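PDB 3FCP: L-Ala-D/L-Glu epimerase, a muconate lactonizing enzyme from Klebsiella pneumoniae subsp. pneumoniae MGH 78578, which belongs to the enolase superfamily, joining an N-terminal capping domain to a TIM-barrel-like C-terminal domain in which a magnesium ion is bound. Local coordinates for residues Ala105-Ala108 and Ile109-Leu113; Ala230-Asn233 and Ala234-Val237; Val253-Ala256 and Tyr257-Tyr260; Gln265-Thr268 and Gly269-Leu273; Leu287-Val290 and Ala291-Ala294. All coordinates share one frame; numbering follows the deposited sequence.

Contact 1 (Ala105-Ala108 and Ile109-Leu113); sequences AKSA and IETAL
The flat peptide carbonyl of S107 is met on opposite faces by one residue, T111: its backbone N comes over one side and its hydroxyl over the other, each tilted about 30° from the plane. This is alpha-helical geometry within helix 103-121 of the N-terminal domain, where a threonine side chain adds a bond to the carbonyl four residues back and so doubles one rung of the backbone ladder. T111 OG1 donates to S107 O across 2.7 Å, while T111 N reaches the same oxygen at 2.9 Å. The hydroxyl can do so because OG1 lies beside its own backbone N (chi1 -62°), which turns it back along the helix. Two bonds therefore grip a buried oxygen, and the threonine's rotation is fixed by the same stroke.

Neighbouring residues direct their polar ends elsewhere. The carboxylate of E110 is taken up by N282 N and S283 OG, tying this helix to the C-terminal domain, and K106 NZ is held by I99 O, G101 O and N96 OD1. On the apolar side A105 and I109 pack on helix 65-80. There I109 CG1 rests 3.5 Å from A105 O, the oxygen that also accepts from I109 N.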
# COMPACT_ATOMS: atom_id res chain seq x y z
N ALA A 105 -35.92 -1.02 14.24
CA ALA A 105 -37.29 -0.61 13.97
C ALA A 105 -37.65 -0.95 12.51
O ALA A 105 -38.72 -1.47 12.23
CB ALA A 105 -37.45 0.89 14.22
N LYS A 106 -36.75 -0.64 11.58
CA LYS A 106 -36.99 -0.92 10.17
C LYS A 106 -37.16 -2.41 9.92
O LYS A 106 -37.98 -2.82 9.11
CB LYS A 106 -35.83 -0.39 9.32
CG LYS A 106 -35.75 1.13 9.27
CD LYS A 106 -34.48 1.61 8.57
CE LYS A 106 -34.43 3.13 8.49
NZ LYS A 106 -33.11 3.64 7.99
N SER A 107 -36.39 -3.23 10.64
CA SER A 107 -36.49 -4.68 10.47
C SER A 107 -37.86 -5.22 10.86
O SER A 107 -38.39 -6.12 10.21
CB SER A 107 -35.40 -5.37 11.29
OG SER A 107 -35.60 -6.77 11.28
N ALA A 108 -38.43 -4.69 11.94
CA ALA A 108 -39.76 -5.12 12.39
C ALA A 108 -40.79 -4.78 11.31
O ALA A 108 -41.65 -5.59 10.98
CB ALA A 108 -40.13 -4.44 13.71
N ILE A 109 -40.68 -3.58 10.76
CA ILE A 109 -41.60 -3.13 9.71
C ILE A 109 -41.43 -3.93 8.41
O ILE A 109 -42.42 -4.33 7.79
CB ILE A 109 -41.39 -1.63 9.39
CG1 ILE A 109 -41.74 -0.77 10.61
CG2 ILE A 109 -42.24 -1.23 8.18
CD1 ILE A 109 -43.19 -0.92 11.08
N GLU A 110 -40.19 -4.14 7.99
CA GLU A 110 -39.93 -4.88 6.76
C GLU A 110 -40.46 -6.30 6.91
O GLU A 110 -41.01 -6.87 5.96
CB GLU A 110 -38.43 -4.91 6.45
CG GLU A 110 -38.11 -5.50 5.08
CD GLU A 110 -36.63 -5.49 4.76
OE1 GLU A 110 -35.95 -6.49 5.03
OE2 GLU A 110 -36.15 -4.46 4.24
N THR A 111 -40.30 -6.86 8.10
CA THR A 111 -40.77 -8.22 8.36
C THR A 111 -42.29 -8.28 8.20
O THR A 111 -42.82 -9.18 7.54
CB THR A 111 -40.41 -8.67 9.79
OG1 THR A 111 -38.98 -8.69 9.94
CG2 THR A 111 -40.98 -10.07 10.08
N ALA A 112 -42.98 -7.32 8.80
CA ALA A 112 -44.43 -7.27 8.74
C ALA A 112 -44.91 -7.08 7.30
O ALA A 112 -45.89 -7.72 6.87
CB ALA A 112 -44.96 -6.14 9.63
N LEU A 113 -44.23 -6.22 6.56
CA LEU A 113 -44.58 -5.96 5.17
C LEU A 113 -44.45 -7.25 4.37
O LEU A 113 -45.31 -7.57 3.54
CB LEU A 113 -43.66 -4.89 4.56
CG LEU A 113 -43.93 -3.45 5.03
CD1 LEU A 113 -42.80 -2.53 4.58
CD2 LEU A 113 -45.27 -2.99 4.46

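Contact 2 (Ala230-Asn233 and Ala234-Val237); sequences AHDN and AALV
D232 offers A235 two acceptors, one from its side chain and one from its main chain, and they are not used equally. The carboxylate oxygen OD1 takes the firmer bond, 3.0 Å from A235 N with an N-H...O angle of 146°. The amide approaches from well above the carboxylate plane, 67° out of it. Carrying CG anti to the backbone N (chi1 -159°) swings the acid forward over the first turn, where OD2 also lies against the methyl of A235, 3.3 Å from CB. The second acceptor, D232 O, gives A235 N a weak bond only; its better donor is L236 N, which lies in the carbonyl plane at 3.2 Å.

This is an N-cap: D232 stands just before helix 233-242, in the loop that follows strand 223-225 of the barrel-like domain, and its carboxylate accepts from A235 N, a first-turn amide with no carbonyl of a preceding helical turn to bond to. One residue on, the ordinary ladder takes over, with N233 O accepting from V237 N at 2.9 Å. V237 O is hydrogen-bonded to S240 OG.

Upstream, H231 N is bonded to S229 OG, and the H231 ring stacks on Y257 of a neighbouring subunit. L236 turns to the interior, packing on I247 and A249 of strand 246-249 and on L262 of helix 256-264.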
# COMPACT_ATOMS: atom_id res chain seq x y z
N ALA A 230 -15.57 -3.02 17.95
CA ALA A 230 -15.96 -2.57 16.62
C ALA A 230 -15.32 -1.20 16.40
O ALA A 230 -15.41 -0.64 15.31
CB ALA A 230 -17.49 -2.49 16.51
N HIS A 231 -14.69 -0.67 17.44
CA HIS A 231 -13.99 0.62 17.36
C HIS A 231 -12.62 0.35 16.75
O HIS A 231 -11.90 1.27 16.36
CB HIS A 231 -13.78 1.21 18.77
CG HIS A 231 -15.02 1.79 19.37
ND1 HIS A 231 -15.17 1.95 20.74
CD2 HIS A 231 -16.15 2.27 18.81
CE1 HIS A 231 -16.34 2.51 20.98
NE2 HIS A 231 -16.96 2.71 19.83
N ASP A 232 -12.25 -0.93 16.66
CA ASP A 232 -10.96 -1.30 16.11
C ASP A 232 -11.06 -2.36 15.01
O ASP A 232 -10.57 -3.49 15.17
CB ASP A 232 -10.05 -1.81 17.24
CG ASP A 232 -8.57 -1.73 16.89
OD1 ASP A 232 -8.24 -1.44 15.71
OD2 ASP A 232 -7.74 -1.97 17.80
N ASN A 233 -11.69 -2.01 13.90
CA ASN A 233 -11.79 -2.94 12.77
C ASN A 233 -10.38 -3.22 12.26
O ASN A 233 -10.12 -4.28 11.68
CB ASN A 233 -12.63 -2.33 11.63
CG ASN A 233 -14.11 -2.38 11.91
OD1 ASN A 233 -14.90 -1.81 11.15
ND2 ASN A 233 -14.51 -3.07 12.97
N ALA A 234 -9.46 -2.29 12.48
CA ALA A 234 -8.09 -2.50 12.04
C ALA A 234 -7.53 -3.75 12.71
O ALA A 234 -6.88 -4.57 12.07
CB ALA A 234 -7.23 -1.28 12.37
N ALA A 235 -7.79 -3.90 14.01
CA ALA A 235 -7.32 -5.07 14.75
C ALA A 235 -8.02 -6.33 14.25
O ALA A 235 -7.39 -7.39 14.12
CB ALA A 235 -7.57 -4.89 16.25
N LEU A 236 -9.32 -6.22 13.99
CA LEU A 236 -10.10 -7.37 13.51
C LEU A 236 -9.49 -7.89 12.21
O LEU A 236 -9.31 -9.09 12.03
CB LEU A 236 -11.56 -6.97 13.28
CG LEU A 236 -12.48 -8.15 12.91
CD1 LEU A 236 -12.61 -9.07 14.13
CD2 LEU A 236 -13.86 -7.64 12.50
N VAL A 237 -9.18 -6.98 11.29
CA VAL A 237 -8.58 -7.36 10.02
C VAL A 237 -7.23 -8.04 10.21
O VAL A 237 -6.95 -9.07 9.59
CB VAL A 237 -8.39 -6.13 9.10
CG1 VAL A 237 -7.58 -6.52 7.86
CG2 VAL A 237 -9.76 -5.58 8.70

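Contact 3 (Val253-Ala256 and Tyr257-Tyr260); sequences VATA and YDGY
One carboxylate oxygen, OD2 of D258, collects the backbone amides of two consecutive residues, A254 and T255, each at 3.1 Å. The two arrive differently. A254 N uses the anti lone pair, the one turned away from OD1, whereas T255 N comes from above the carboxylate plane, 43° out of it, along a nearly straight bond (172°). With CG beside its own backbone N (chi1 -57°), D258 reaches back to the loop before its helix.

T255 returns the favour. Its hydroxyl, lodged between backbone N and carbonyl carbon, accepts from D258 N at 3.3 Å and, weakly, from Y257 N. This exchange between the N-cap residue and the residue three further on is a capping box, and it opens helix 256-264 in the barrel-like domain, a few residues after the magnesium ligands D250 and E251. A water closes a second link between the same two side chains, 2.7 Å from T255 OG1 and donating to D258 OD1 at 2.9 Å.

Next to the box, V253 CG2 lies 3.6 Å from G259 CA. T255 OG1 also sits at the edge of the Y257 ring, near its plane. A256 and Y257 both pack on A293 of a neighbouring subunit, so the start of this helix also belongs to an interface.

Four amides, one of them only weakly, are thus served by two side chains. A carboxylate oxygen that accepts two backbone N-H groups, near the N-terminal end of a helix, would probably be stabilised as the anion.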
# COMPACT_ATOMS: atom_id res chain seq x y z
N VAL A 253 -19.93 -5.41 11.50
CA VAL A 253 -20.66 -5.37 10.24
C VAL A 253 -22.17 -5.45 10.46
O VAL A 253 -22.67 -6.43 11.01
CB VAL A 253 -20.20 -6.52 9.31
CG1 VAL A 253 -20.41 -7.86 9.99
CG2 VAL A 253 -20.95 -6.47 7.99
N ALA A 254 -22.88 -4.42 10.02
CA ALA A 254 -24.33 -4.38 10.17
C ALA A 254 -25.03 -4.35 8.81
O ALA A 254 -25.92 -5.16 8.53
CB ALA A 254 -24.74 -3.16 11.00
N THR A 255 -24.60 -3.40 7.98
CA THR A 255 -25.19 -3.20 6.66
C THR A 255 -24.26 -3.62 5.53
O THR A 255 -23.08 -3.90 5.74
CB THR A 255 -25.49 -1.72 6.44
OG1 THR A 255 -24.25 -1.01 6.35
CG2 THR A 255 -26.30 -1.15 7.62
N ALA A 256 -24.81 -3.65 4.31
CA ALA A 256 -24.04 -4.01 3.13
C ALA A 256 -22.88 -3.02 2.98
O ALA A 256 -21.80 -3.40 2.50
CB ALA A 256 -24.93 -3.97 1.89
N TYR A 257 -23.08 -1.77 3.39
CA TYR A 257 -22.01 -0.78 3.30
C TYR A 257 -20.86 -1.21 4.21
O TYR A 257 -19.71 -1.23 3.77
CB TYR A 257 -22.50 0.61 3.74
CG TYR A 257 -23.62 1.19 2.91
CD1 TYR A 257 -24.90 1.31 3.43
CD2 TYR A 257 -23.39 1.65 1.61
CE1 TYR A 257 -25.94 1.89 2.69
CE2 TYR A 257 -24.41 2.22 0.85
CZ TYR A 257 -25.68 2.34 1.40
OH TYR A 257 -26.69 2.93 0.68
N ASP A 258 -21.16 -1.56 5.46
CA ASP A 258 -20.11 -2.02 6.38
C ASP A 258 -19.44 -3.27 5.83
O ASP A 258 -18.23 -3.45 5.94
CB ASP A 258 -20.67 -2.38 7.77
CG ASP A 258 -21.42 -1.24 8.42
OD1 ASP A 258 -21.03 -0.07 8.23
OD2 ASP A 258 -22.39 -1.52 9.15
N GLY A 259 -20.26 -4.15 5.27
CA GLY A 259 -19.75 -5.39 4.72
C GLY A 259 -18.73 -5.18 3.63
O GLY A 259 -17.70 -5.87 3.58
N TYR A 260 -19.00 -4.24 2.73
CA TYR A 260 -18.08 -3.95 1.64
C TYR A 260 -16.80 -3.34 2.18
O TYR A 260 -15.70 -3.73 1.79
CB TYR A 260 -18.71 -2.97 0.64
CG TYR A 260 -17.69 -2.45 -0.33
CD1 TYR A 260 -17.16 -3.28 -1.33
CD2 TYR A 260 -17.16 -1.16 -0.20
CE1 TYR A 260 -16.12 -2.84 -2.15
CE2 TYR A 260 -16.13 -0.72 -1.01
CZ TYR A 260 -15.61 -1.56 -1.98
OH TYR A 260 -14.57 -1.13 -2.76
O HOH W 1 -23.53 1.30 7.62

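Contact 4 (Gln265-Thr268 and Gly269-Leu273); sequences QGFT and GAYAL
F267 leans its ring over the turn toward G269, A270 and Y271, and these few residues make up most of the contact. A270 O lies at the ring's edge, near its plane, 3.7 Å from F267 CE2. The other neighbour is the ring of Y271: the two planes are within 18° of parallel but slid so far apart that they barely overlap, with centroids 5.8 Å from each other. The closest atoms of the two rings are F267 CD2 and Y271 CE1, 3.7 Å apart. F267 brings its ring there by holding CG anti to the backbone N (chi1 174°).

G269 leads into strand 270-273. Its backbone, with a positive phi, lies where glycine is at ease, and its N is 3.8 Å from F267 CE2. The amide is satisfied by a water, which accepts from G269 N at 3.1 Å and is bonded at 2.8 Å to T268 OG1, bridging the T268 side chain to the next amide. Just upstream, G266 ends helix 256-264 in a Schellman motif, so two glycines shape this helix-to-strand connection of the barrel-like domain.

The hydroxyl of Y271 is bonded to G259 O of helix 256-264, which holds the far end of that ring. F267 fills the space between L236 and V237 of helix 233-242 and I247 and A249 of strand 246-249, while Y271 packs against L287 and A291 of helix 283-294; strand 270-273 itself runs between strands 246-249 and 297-300.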
# COMPACT_ATOMS: atom_id res chain seq x y z
N GLN A 265 -11.01 -3.80 3.10
CA GLN A 265 -9.91 -3.56 4.02
C GLN A 265 -9.01 -4.79 4.16
O GLN A 265 -7.90 -4.69 4.67
CB GLN A 265 -10.48 -3.17 5.37
CG GLN A 265 -9.58 -2.31 6.22
CD GLN A 265 -10.28 -1.83 7.48
OE1 GLN A 265 -11.44 -1.39 7.42
NE2 GLN A 265 -9.59 -1.91 8.62
N GLY A 266 -9.51 -5.95 3.72
CA GLY A 266 -8.71 -7.16 3.80
C GLY A 266 -9.20 -8.23 4.77
O GLY A 266 -8.53 -9.24 4.97
N PHE A 267 -10.35 -8.01 5.39
CA PHE A 267 -10.88 -8.98 6.34
C PHE A 267 -11.22 -10.30 5.65
O PHE A 267 -11.82 -10.32 4.58
CB PHE A 267 -12.16 -8.46 7.01
CG PHE A 267 -12.83 -9.47 7.91
CD1 PHE A 267 -12.36 -9.69 9.20
CD2 PHE A 267 -13.90 -10.22 7.44
CE1 PHE A 267 -12.96 -10.65 10.02
CE2 PHE A 267 -14.50 -11.19 8.25
CZ PHE A 267 -14.03 -11.40 9.55
N THR A 268 -10.84 -11.40 6.27
CA THR A 268 -11.15 -12.71 5.72
C THR A 268 -11.73 -13.55 6.86
O THR A 268 -11.20 -13.57 7.97
CB THR A 268 -9.91 -13.40 5.11
OG1 THR A 268 -10.30 -14.67 4.56
CG2 THR A 268 -8.82 -13.61 6.16
N GLY A 269 -12.84 -14.22 6.57
CA GLY A 269 -13.52 -15.04 7.55
C GLY A 269 -15.00 -15.07 7.22
O GLY A 269 -15.37 -15.33 6.07
N ALA A 270 -15.85 -14.78 8.20
CA ALA A 270 -17.29 -14.80 7.97
C ALA A 270 -18.00 -13.64 8.63
O ALA A 270 -17.45 -12.97 9.51
CB ALA A 270 -17.87 -16.13 8.48
N TYR A 271 -19.24 -13.40 8.19
CA TYR A 271 -20.08 -12.34 8.74
C TYR A 271 -21.30 -12.92 9.46
O TYR A 271 -21.94 -13.86 8.97
CB TYR A 271 -20.60 -11.39 7.65
CG TYR A 271 -19.59 -10.47 6.99
CD1 TYR A 271 -18.34 -10.24 7.57
CD2 TYR A 271 -19.91 -9.78 5.82
CE1 TYR A 271 -17.44 -9.34 7.00
CE2 TYR A 271 -19.02 -8.88 5.24
CZ TYR A 271 -17.79 -8.66 5.84
OH TYR A 271 -16.91 -7.78 5.27
N ALA A 272 -21.61 -12.35 10.61
CA ALA A 272 -22.78 -12.77 11.37
C ALA A 272 -23.95 -11.94 10.86
O ALA A 272 -24.16 -10.81 11.31
CB ALA A 272 -22.58 -12.52 12.87
N LEU A 273 -24.71 -12.48 9.92
CA LEU A 273 -25.87 -11.77 9.37
C LEU A 273 -26.97 -11.70 10.44
O LEU A 273 -27.23 -12.69 11.13
CB LEU A 273 -26.42 -12.49 8.14
CG LEU A 273 -25.47 -12.83 6.98
CD1 LEU A 273 -26.21 -13.66 5.94
CD2 LEU A 273 -24.94 -11.54 6.37
O HOH W 2 -12.85 -14.49 3.44

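Contact 5 (Leu287-Val290 and Ala291-Ala294); sequences LARV and AQAA
R289 and Q292 run side by side along the outer side of helix 283-294 and are joined at their ends, while the buried part of the same turns carries L287, A288, V290 and A291. The polar pair makes one direct bond: R289 NH1 donates to Q292 OE1 at 2.7 Å, on a lone pair in the plane of the amide carbonyl. That oxygen also lies at the edge of the guanidinium, and the two planes are 27° apart. A bend at chi2 (-55°) folds the arginine chain along the helix to meet the glutamine. A water completes a ring, accepting from R289 NH1 at 3.0 Å and from Q292 NE2 at 2.9 Å; both residues are partly exposed.

The alpha-helical ladder is common to both sides: A291 N bonds to L287 O at 3.0 Å and Q292 N to A288 O at 2.9 Å. On the tight side the methyl of A291 comes within 3.4 Å of A288 O, and V290 and A291 are both buried.

L287 and A288 pack on L273 of strand 270-273, and A291 on L298 of strand 297-300. V290 turns to A256 and Y260 of helix 256-264, whereas R289 reaches N89 of a neighbouring subunit, so the helix lies between the barrel strands and the assembly interface.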
# COMPACT_ATOMS: atom_id res chain seq x y z
N LEU A 287 -26.23 -7.47 2.15
CA LEU A 287 -24.99 -7.71 2.90
C LEU A 287 -24.50 -9.12 2.56
O LEU A 287 -23.31 -9.34 2.34
CB LEU A 287 -25.26 -7.62 4.40
CG LEU A 287 -24.16 -7.20 5.39
CD1 LEU A 287 -24.42 -7.91 6.70
CD2 LEU A 287 -22.76 -7.51 4.86
N ALA A 288 -25.43 -10.07 2.51
CA ALA A 288 -25.06 -11.44 2.19
C ALA A 288 -24.40 -11.54 0.81
O ALA A 288 -23.39 -12.22 0.65
CB ALA A 288 -26.30 -12.34 2.24
N ARG A 289 -24.96 -10.86 -0.19
CA ARG A 289 -24.39 -10.90 -1.54
C ARG A 289 -23.01 -10.24 -1.61
O ARG A 289 -22.15 -10.67 -2.36
CB ARG A 289 -25.34 -10.25 -2.55
CG ARG A 289 -26.70 -10.96 -2.69
CD ARG A 289 -26.56 -12.44 -3.04
NE ARG A 289 -27.87 -13.07 -3.26
CZ ARG A 289 -28.08 -14.38 -3.30
NH1 ARG A 289 -27.07 -15.22 -3.12
NH2 ARG A 289 -29.30 -14.86 -3.52
N VAL A 290 -22.82 -9.17 -0.84
CA VAL A 290 -21.53 -8.48 -0.79
C VAL A 290 -20.52 -9.49 -0.25
O VAL A 290 -19.44 -9.68 -0.81
CB VAL A 290 -21.58 -7.26 0.16
CG1 VAL A 290 -20.15 -6.76 0.47
CG2 VAL A 290 -22.40 -6.14 -0.48
N ALA A 291 -20.90 -10.15 0.84
CA ALA A 291 -20.02 -11.13 1.46
C ALA A 291 -19.67 -12.22 0.46
O ALA A 291 -18.50 -12.58 0.31
CB ALA A 291 -20.70 -11.74 2.68
N GLN A 292 -20.67 -12.74 -0.25
CA GLN A 292 -20.42 -13.79 -1.23
C GLN A 292 -19.49 -13.33 -2.35
O GLN A 292 -18.60 -14.06 -2.77
CB GLN A 292 -21.72 -14.29 -1.83
CG GLN A 292 -22.63 -14.97 -0.83
CD GLN A 292 -23.87 -15.53 -1.49
OE1 GLN A 292 -24.58 -14.81 -2.19
NE2 GLN A 292 -24.13 -16.82 -1.28
N ALA A 293 -19.70 -12.11 -2.83
CA ALA A 293 -18.86 -11.59 -3.90
C ALA A 293 -17.41 -11.47 -3.44
O ALA A 293 -16.49 -11.66 -4.23
CB ALA A 293 -19.39 -10.23 -4.36
N ALA A 294 -17.22 -11.15 -2.16
CA ALA A 294 -15.88 -10.98 -1.61
C ALA A 294 -15.22 -12.25 -1.06
O ALA A 294 -14.09 -12.20 -0.58
CB ALA A 294 -15.91 -9.92 -0.51
O HOH W 3 -26.21 -18.11 -2.91

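How the contacts relate
Contact 1 stands apart in the N-terminal domain, its centre about 19 to 30 Å from the centres of the other four, all in the barrel-like domain. Those follow in chain order as a run of alternating strands and helices: contact 2 starts helix 233-242, contact 3 starts helix 256-264, contact 4 enters strand 270-273 and contact 5 lies on helix 283-294. Contacts 3, 4 and 5 touch one another, with centres 9 to 10 Å apart, and contact 2 joins them through contact 4. Helix starts, turn and helix body thus pack as one sector of the barrel wall, with side chains of contacts 2 to 5 about 10 to 13 Å from the magnesium ion, and contacts 3 and 5 share an interface with the same neighbouring subunit.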